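PDB 4AWD: beta-porphyranase B from Bacteroides plebeius, which hydrolyses the sulfated red-seaweed polysaccharide porphyran at beta-1,4 linkages between D-galactose and L-galactose-6-sulfate, releasing mostly disaccharides. Local coordinates for residues E34-L39 / R315-V320; L177-T182 / V253-D258. All coordinates share one frame; numbering follows the deposited sequence.

How the interactions relate
Near the N terminus, the loop that follows helix 30-34 folds onto strand 308-321, close to the end of the chain; interaction 1 (34-39 with 315-320) thereby closes a loop of 275 residues that takes in most of the GH16 domain. Interaction 2 (177-182 with 253-258) falls wholly within that loop and closes a shorter one of 70 residues, so the two nest and do not cross. The outer contact ties the N-terminal segment to strand 308-321, while the inner one joins strands 168-182 and 252-257 across the interior between the facing sheets of the GH16 beta-sandwich. Their centres lie about 16 Å apart and their nearest atoms about 6 Å, without touching.

Interaction 1 (E34-L39 / R315-V320); sequences EHIKNL and RAYKLV
His35 and Ile36 bring the N-terminal segment up to residues 315-320 of strand 308-321, with CA atoms 8.8 Å apart for His35 and Arg315 and 8.7 Å for Ile36 and Tyr317. At this spacing side chains make the contact. Residues 36-38 form a short 3-10 turn, in which Asn38 N bonds His35 O and Leu39 N bonds Ile36 O, and this turn presents Ile36 and Leu39 to the same tyrosine.

Tyr317 takes the largest share of the contact. Leu39 CD2 sits over one face of its ring, 3.7 Å from the centroid and 15° off the normal, a CH-pi contact. Ile36 CG1 comes in obliquely, 3.6 Å from Tyr317 CE2. Tyr317 OH lies near the plane of the imidazole at its edge, 3.7 Å from His35 CD2, and comes still closer, 3.4 Å, to His35 CB; its hydrogen bond is to the backbone oxygen of Ala32.

With CG of His35 anti to the backbone N (chi1 -170°), the imidazole swings toward Arg315, and its face receives the NH2 end of a guanidinium tilted 52° from it. NH2 of Arg315 is 3.4 Å from CG of His35, displaced toward the rim of the ring. Outer partners hold both groups: His35 NE2 is hydrogen-bonded to Glu137, and Arg315 NH1 forms a salt bridge with Glu57, a ligand of the calcium ion. Trp313 makes a cation-pi contact with Arg315, and its ring meets that of His35.

Away from the catalytic residues, this is a loop packed on a strand of the GH16 beta-sandwich, with Arg315, itself a second-shell residue, connecting the loop contact to the calcium ligand Glu57.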
loop_
_atom_site.group_PDB
_atom_site.type_symbol
_atom_site.label_atom_id
_atom_site.label_comp_id
_atom_site.label_asym_id
_atom_site.label_seq_id
_atom_site.Cartn_x
_atom_site.Cartn_y
_atom_site.Cartn_z
ATOM N N GLU A 34 -0.649 20.954 -10.324
ATOM C CA GLU A 34 0.123 21.910 -9.543
ATOM C C GLU A 34 1.214 21.224 -8.706
ATOM O O GLU A 34 2.290 21.789 -8.520
ATOM C CB GLU A 34 -0.822 22.740 -8.666
ATOM C CG GLU A 34 -0.151 23.755 -7.724
ATOM C CD GLU A 34 0.546 24.928 -8.443
ATOM O OE1 GLU A 34 0.167 25.285 -9.594
ATOM O OE2 GLU A 34 1.484 25.502 -7.836
ATOM N N HIS A 35 0.941 20.008 -8.227
ATOM C CA HIS A 35 1.892 19.247 -7.405
ATOM C C HIS A 35 3.167 18.776 -8.150
ATOM O O HIS A 35 4.123 18.330 -7.514
ATOM C CB HIS A 35 1.186 18.058 -6.725
ATOM C CG HIS A 35 2.019 17.359 -5.688
ATOM N ND1 HIS A 35 2.516 17.997 -4.569
ATOM C CD2 HIS A 35 2.433 16.071 -5.597
ATOM C CE1 HIS A 35 3.207 17.137 -3.840
ATOM N NE2 HIS A 35 3.176 15.962 -4.445
ATOM N N ILE A 36 3.187 18.885 -9.481
ATOM C CA ILE A 36 4.371 18.527 -10.281
ATOM C C ILE A 36 5.630 19.324 -9.872
ATOM O O ILE A 36 6.740 18.782 -9.895
ATOM C CB ILE A 36 4.075 18.597 -11.815
ATOM C CG1 ILE A 36 3.025 17.543 -12.186
ATOM C CG2 ILE A 36 5.347 18.385 -12.667
ATOM C CD1 ILE A 36 2.398 17.728 -13.573
ATOM N N LYS A 37 5.445 20.584 -9.473
ATOM C CA LYS A 37 6.490 21.392 -8.818
ATOM C C LYS A 37 7.336 20.596 -7.833
ATOM O O LYS A 37 8.543 20.806 -7.742
ATOM C CB LYS A 37 5.859 22.460 -7.932
ATOM C CG LYS A 37 5.175 23.608 -8.585
ATOM C CD LYS A 37 4.785 24.638 -7.506
ATOM C CE LYS A 37 4.170 23.971 -6.280
ATOM N NZ LYS A 37 3.335 24.909 -5.476
ATOM N N ASN A 38 6.667 19.742 -7.051
ATOM C CA ASN A 38 7.276 19.047 -5.917
ATOM C C ASN A 38 7.915 17.703 -6.250
ATOM O O ASN A 38 8.672 17.161 -5.455
ATOM C CB ASN A 38 6.252 18.856 -4.799
ATOM C CG ASN A 38 5.737 20.166 -4.252
ATOM O OD1 ASN A 38 6.512 21.015 -3.832
ATOM N ND2 ASN A 38 4.420 20.339 -4.258
ATOM N N LEU A 39 7.599 17.166 -7.420
ATOM C CA LEU A 39 8.181 15.906 -7.867
ATOM C C LEU A 39 9.682 16.064 -8.144
ATOM O O LEU A 39 10.164 17.183 -8.350
ATOM C CB LEU A 39 7.419 15.353 -9.097
ATOM C CG LEU A 39 6.217 14.431 -8.832
ATOM C CD1 LEU A 39 5.363 14.845 -7.618
ATOM C CD2 LEU A 39 5.317 14.279 -10.061
ATOM N N ARG A 315 -2.104 10.621 -5.689
ATOM C CA ARG A 315 -1.761 11.250 -6.966
ATOM C C ARG A 315 -0.732 10.439 -7.740
ATOM O O ARG A 315 0.296 10.050 -7.196
ATOM C CB ARG A 315 -1.367 12.735 -6.774
ATOM C CG ARG A 315 -2.358 13.481 -5.831
ATOM C CD ARG A 315 -2.493 14.984 -6.002
ATOM N NE ARG A 315 -1.545 15.790 -5.249
ATOM C CZ ARG A 315 -1.835 16.850 -4.482
ATOM N NH1 ARG A 315 -3.074 17.280 -4.292
ATOM N NH2 ARG A 315 -0.846 17.496 -3.887
ATOM N N ALA A 316 -1.044 10.133 -8.995
ATOM C CA ALA A 316 -0.143 9.344 -9.840
ATOM C C ALA A 316 0.292 10.118 -11.084
ATOM O O ALA A 316 -0.463 10.938 -11.624
ATOM C CB ALA A 316 -0.796 8.040 -10.242
ATOM N N TYR A 317 1.507 9.841 -11.541
ATOM C CA TYR A 317 2.044 10.514 -12.707
ATOM C C TYR A 317 2.737 9.552 -13.667
ATOM O O TYR A 317 3.175 8.467 -13.286
ATOM C CB TYR A 317 2.980 11.654 -12.296
ATOM C CG TYR A 317 2.343 12.648 -11.341
ATOM C CD1 TYR A 317 2.275 12.382 -9.971
ATOM C CD2 TYR A 317 1.797 13.839 -11.801
ATOM C CE1 TYR A 317 1.688 13.271 -9.090
ATOM C CE2 TYR A 317 1.211 14.748 -10.915
ATOM C CZ TYR A 317 1.163 14.449 -9.563
ATOM O OH TYR A 317 0.587 15.316 -8.677
ATOM N N LYS A 318 2.792 9.978 -14.925
ATOM C CA LYS A 318 3.482 9.299 -16.011
ATOM C C LYS A 318 4.537 10.208 -16.609
ATOM O O LYS A 318 4.362 11.424 -16.671
ATOM C CB LYS A 318 2.479 8.979 -17.119
ATOM C CG LYS A 318 2.195 7.514 -17.334
ATOM C CD LYS A 318 0.835 7.333 -18.030
ATOM C CE LYS A 318 0.580 8.391 -19.112
ATOM N NZ LYS A 318 -0.784 8.254 -19.706
ATOM N N LEU A 319 5.626 9.616 -17.073
ATOM C CA LEU A 319 6.586 10.355 -17.874
ATOM C C LEU A 319 6.213 10.291 -19.352
ATOM O O LEU A 319 5.896 9.229 -19.893
ATOM C CB LEU A 319 7.997 9.826 -17.673
ATOM C CG LEU A 319 8.717 10.275 -16.407
ATOM C CD1 LEU A 319 10.011 9.507 -16.315
ATOM C CD2 LEU A 319 8.982 11.777 -16.418
ATOM N N VAL A 320 6.275 11.449 -19.992
ATOM C CA VAL A 320 5.953 11.596 -21.401
ATOM C C VAL A 320 7.060 12.451 -22.049
ATOM O O VAL A 320 7.621 13.326 -21.383
ATOM C CB VAL A 320 4.532 12.212 -21.532
ATOM C CG1 VAL A 320 4.481 13.405 -22.453
ATOM C CG2 VAL A 320 3.502 11.151 -21.907
#

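Interaction 2 (L177-T182 / V253-D258)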
loop_
_atom_site.group_PDB
_atom_site.type_symbol
_atom_site.label_atom_id
_atom_site.label_comp_id
_atom_site.label_asym_id
_atom_site.label_seq_id
_atom_site.Cartn_x
_atom_site.Cartn_y
_atom_site.Cartn_z
ATOM N N LEU A 177 4.434 -3.587 -4.402
ATOM C CA LEU A 177 5.238 -2.410 -4.128
ATOM C C LEU A 177 4.605 -1.638 -2.980
ATOM O O LEU A 177 3.535 -1.039 -3.122
ATOM C CB LEU A 177 5.382 -1.549 -5.402
ATOM C CG LEU A 177 5.911 -0.098 -5.397
ATOM C CD1 LEU A 177 7.257 0.018 -4.719
ATOM C CD2 LEU A 177 6.015 0.440 -6.827
ATOM N N ASP A 178 5.256 -1.708 -1.830
ATOM C CA ASP A 178 4.777 -1.059 -0.608
ATOM C C ASP A 178 5.423 0.299 -0.491
ATOM O O ASP A 178 6.638 0.396 -0.295
ATOM C CB ASP A 178 5.124 -1.909 0.625
ATOM C CG ASP A 178 4.280 -3.170 0.717
ATOM O OD1 ASP A 178 3.048 -3.028 0.708
ATOM O OD2 ASP A 178 4.842 -4.288 0.797
ATOM N N ILE A 179 4.619 1.346 -0.645
ATOM C CA ILE A 179 5.138 2.705 -0.589
ATOM C C ILE A 179 5.230 3.149 0.871
ATOM O O ILE A 179 6.233 3.722 1.282
ATOM C CB ILE A 179 4.325 3.682 -1.480
ATOM C CG1 ILE A 179 4.516 3.297 -2.955
ATOM C CG2 ILE A 179 4.780 5.124 -1.245
ATOM C CD1 ILE A 179 3.555 3.924 -3.943
ATOM N N ILE A 180 4.196 2.864 1.657
ATOM C CA ILE A 180 4.292 3.034 3.107
ATOM C C ILE A 180 3.462 2.014 3.859
ATOM O O ILE A 180 2.318 1.733 3.483
ATOM C CB ILE A 180 3.936 4.495 3.578
ATOM C CG1 ILE A 180 4.175 4.672 5.088
ATOM C CG2 ILE A 180 2.480 4.898 3.169
ATOM C CD1 ILE A 180 5.651 4.518 5.523
ATOM N N GLU A 181 4.065 1.459 4.909
ATOM C CA GLU A 181 3.350 0.786 5.992
ATOM C C GLU A 181 3.724 1.489 7.289
ATOM O O GLU A 181 4.898 1.743 7.526
ATOM C CB GLU A 181 3.767 -0.684 6.095
ATOM C CG GLU A 181 3.517 -1.542 4.870
ATOM C CD GLU A 181 4.001 -2.963 5.060
ATOM O OE1 GLU A 181 3.362 -3.714 5.837
ATOM O OE2 GLU A 181 5.028 -3.340 4.451
ATOM N N THR A 182 2.736 1.846 8.110
ATOM C CA THR A 182 2.978 2.237 9.513
ATOM C C THR A 182 1.777 1.798 10.332
ATOM O O THR A 182 0.785 1.324 9.759
ATOM C CB THR A 182 3.034 3.734 9.738
ATOM O OG1 THR A 182 2.206 4.370 8.763
ATOM C CG2 THR A 182 4.423 4.256 9.686
ATOM N N VAL A 253 13.065 1.259 -7.913
ATOM C CA VAL A 253 12.004 2.037 -7.295
ATOM C C VAL A 253 12.652 2.937 -6.250
ATOM O O VAL A 253 13.561 2.507 -5.551
ATOM C CB VAL A 253 10.940 1.135 -6.642
ATOM C CG1 VAL A 253 9.748 1.964 -6.269
ATOM C CG2 VAL A 253 10.488 0.026 -7.605
ATOM N N LYS A 254 12.213 4.194 -6.179
ATOM C CA LYS A 254 12.839 5.197 -5.301
ATOM C C LYS A 254 11.797 5.883 -4.416
ATOM O O LYS A 254 10.777 6.363 -4.910
ATOM C CB LYS A 254 13.591 6.247 -6.129
ATOM C CG LYS A 254 14.642 5.664 -7.074
ATOM C CD LYS A 254 15.541 6.735 -7.742
ATOM C CE LYS A 254 16.688 6.065 -8.513
ATOM N NZ LYS A 254 17.579 7.025 -9.285
ATOM N N PHE A 255 12.072 5.972 -3.119
ATOM C CA PHE A 255 11.051 6.415 -2.166
ATOM C C PHE A 255 11.244 7.818 -1.600
ATOM O O PHE A 255 12.369 8.251 -1.330
ATOM C CB PHE A 255 10.878 5.378 -1.054
ATOM C CG PHE A 255 10.513 4.025 -1.570
ATOM C CD1 PHE A 255 9.193 3.717 -1.846
ATOM C CD2 PHE A 255 11.505 3.074 -1.831
ATOM C CE1 PHE A 255 8.843 2.465 -2.362
ATOM C CE2 PHE A 255 11.168 1.819 -2.337
ATOM C CZ PHE A 255 9.827 1.510 -2.601
ATOM N N TYR A 256 10.128 8.524 -1.432
ATOM C CA TYR A 256 10.140 9.920 -1.000
ATOM C C TYR A 256 9.237 10.142 0.203
ATOM O O TYR A 256 8.095 9.687 0.239
ATOM C CB TYR A 256 9.745 10.846 -2.151
ATOM C CG TYR A 256 10.740 10.818 -3.293
ATOM C CD1 TYR A 256 10.786 9.737 -4.187
ATOM C CD2 TYR A 256 11.651 11.868 -3.474
ATOM C CE1 TYR A 256 11.705 9.696 -5.218
ATOM C CE2 TYR A 256 12.583 11.835 -4.515
ATOM C CZ TYR A 256 12.599 10.749 -5.382
ATOM O OH TYR A 256 13.514 10.711 -6.408
ATOM N N TYR A 257 9.783 10.825 1.194
ATOM C CA TYR A 257 9.029 11.226 2.351
ATOM C C TYR A 257 9.010 12.734 2.349
ATOM O O TYR A 257 10.059 13.341 2.263
ATOM C CB TYR A 257 9.707 10.716 3.626
ATOM C CG TYR A 257 9.038 11.169 4.898
ATOM C CD1 TYR A 257 7.712 10.813 5.169
ATOM C CD2 TYR A 257 9.718 11.950 5.828
ATOM C CE1 TYR A 257 7.092 11.210 6.322
ATOM C CE2 TYR A 257 9.096 12.364 7.002
ATOM C CZ TYR A 257 7.786 11.983 7.247
ATOM O OH TYR A 257 7.149 12.366 8.410
ATOM N N ASP A 258 7.825 13.331 2.435
ATOM C CA ASP A 258 7.663 14.789 2.370
ATOM C C ASP A 258 8.479 15.463 1.227
ATOM O O ASP A 258 9.035 16.550 1.382
ATOM C CB ASP A 258 7.920 15.422 3.749
ATOM C CG ASP A 258 6.770 15.189 4.741
ATOM O OD1 ASP A 258 5.648 14.806 4.315
ATOM O OD2 ASP A 258 6.983 15.409 5.957
#
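Leu177 meets Val253 and Phe255, and most of the contact is apolar. CD1 of Leu177 lies 3.5 Å from CG1 of Val253 and 3.6 Å from CZ of Phe255, touching the phenyl ring at its edge and near its plane. Two torsions give the leucine this reach: chi1 (167°) places CG anti to the backbone N, and chi2 (54°) then sets where CD1 lies. The leucine and phenylalanine side chains run alongside each other, pointing in opposite senses. Ile179 adds a looser contact, its CG1 4.4 Å from CE1 of Phe255.

Backbone atoms also meet the phenyl ring. The carbonyl oxygen of Asp178 approaches CE1 of Phe255 to 3.7 Å, and CA of Ile179 comes within 4.1 Å of the same CE1, both obliquely. Here the chains are at their nearest, with the CA atoms of Ile179 and Phe255 7.2 Å apart. Ile179 and Ile180 both pair with Phe151 of strand 149-163 in a classic beta bulge, where the chain turns a corner.

Hydrogen bonds of the strands run to other neighbours: Asp178 pairs through its backbone with Asn206, and Ile179 O accepts one from Ser205 OG. Cys245 packs against both Ile179 and Val253, continuing the apolar layer.

Glu181 is hydrogen-bonded to Tyr289, and Asp178 OD2 to a glycerol, probably from the crystallisation liquor. Glu176, Asp178 and Glu181 form the E-x-D-x-x-E signature of GH16, whose bulge lets both glutamates lie on one side of the strand. Chemically, the contact is a buried, mainly hydrocarbon interface held by close packing, behind a strand that carries the probable nucleophile Glu176 and proton donor Glu181.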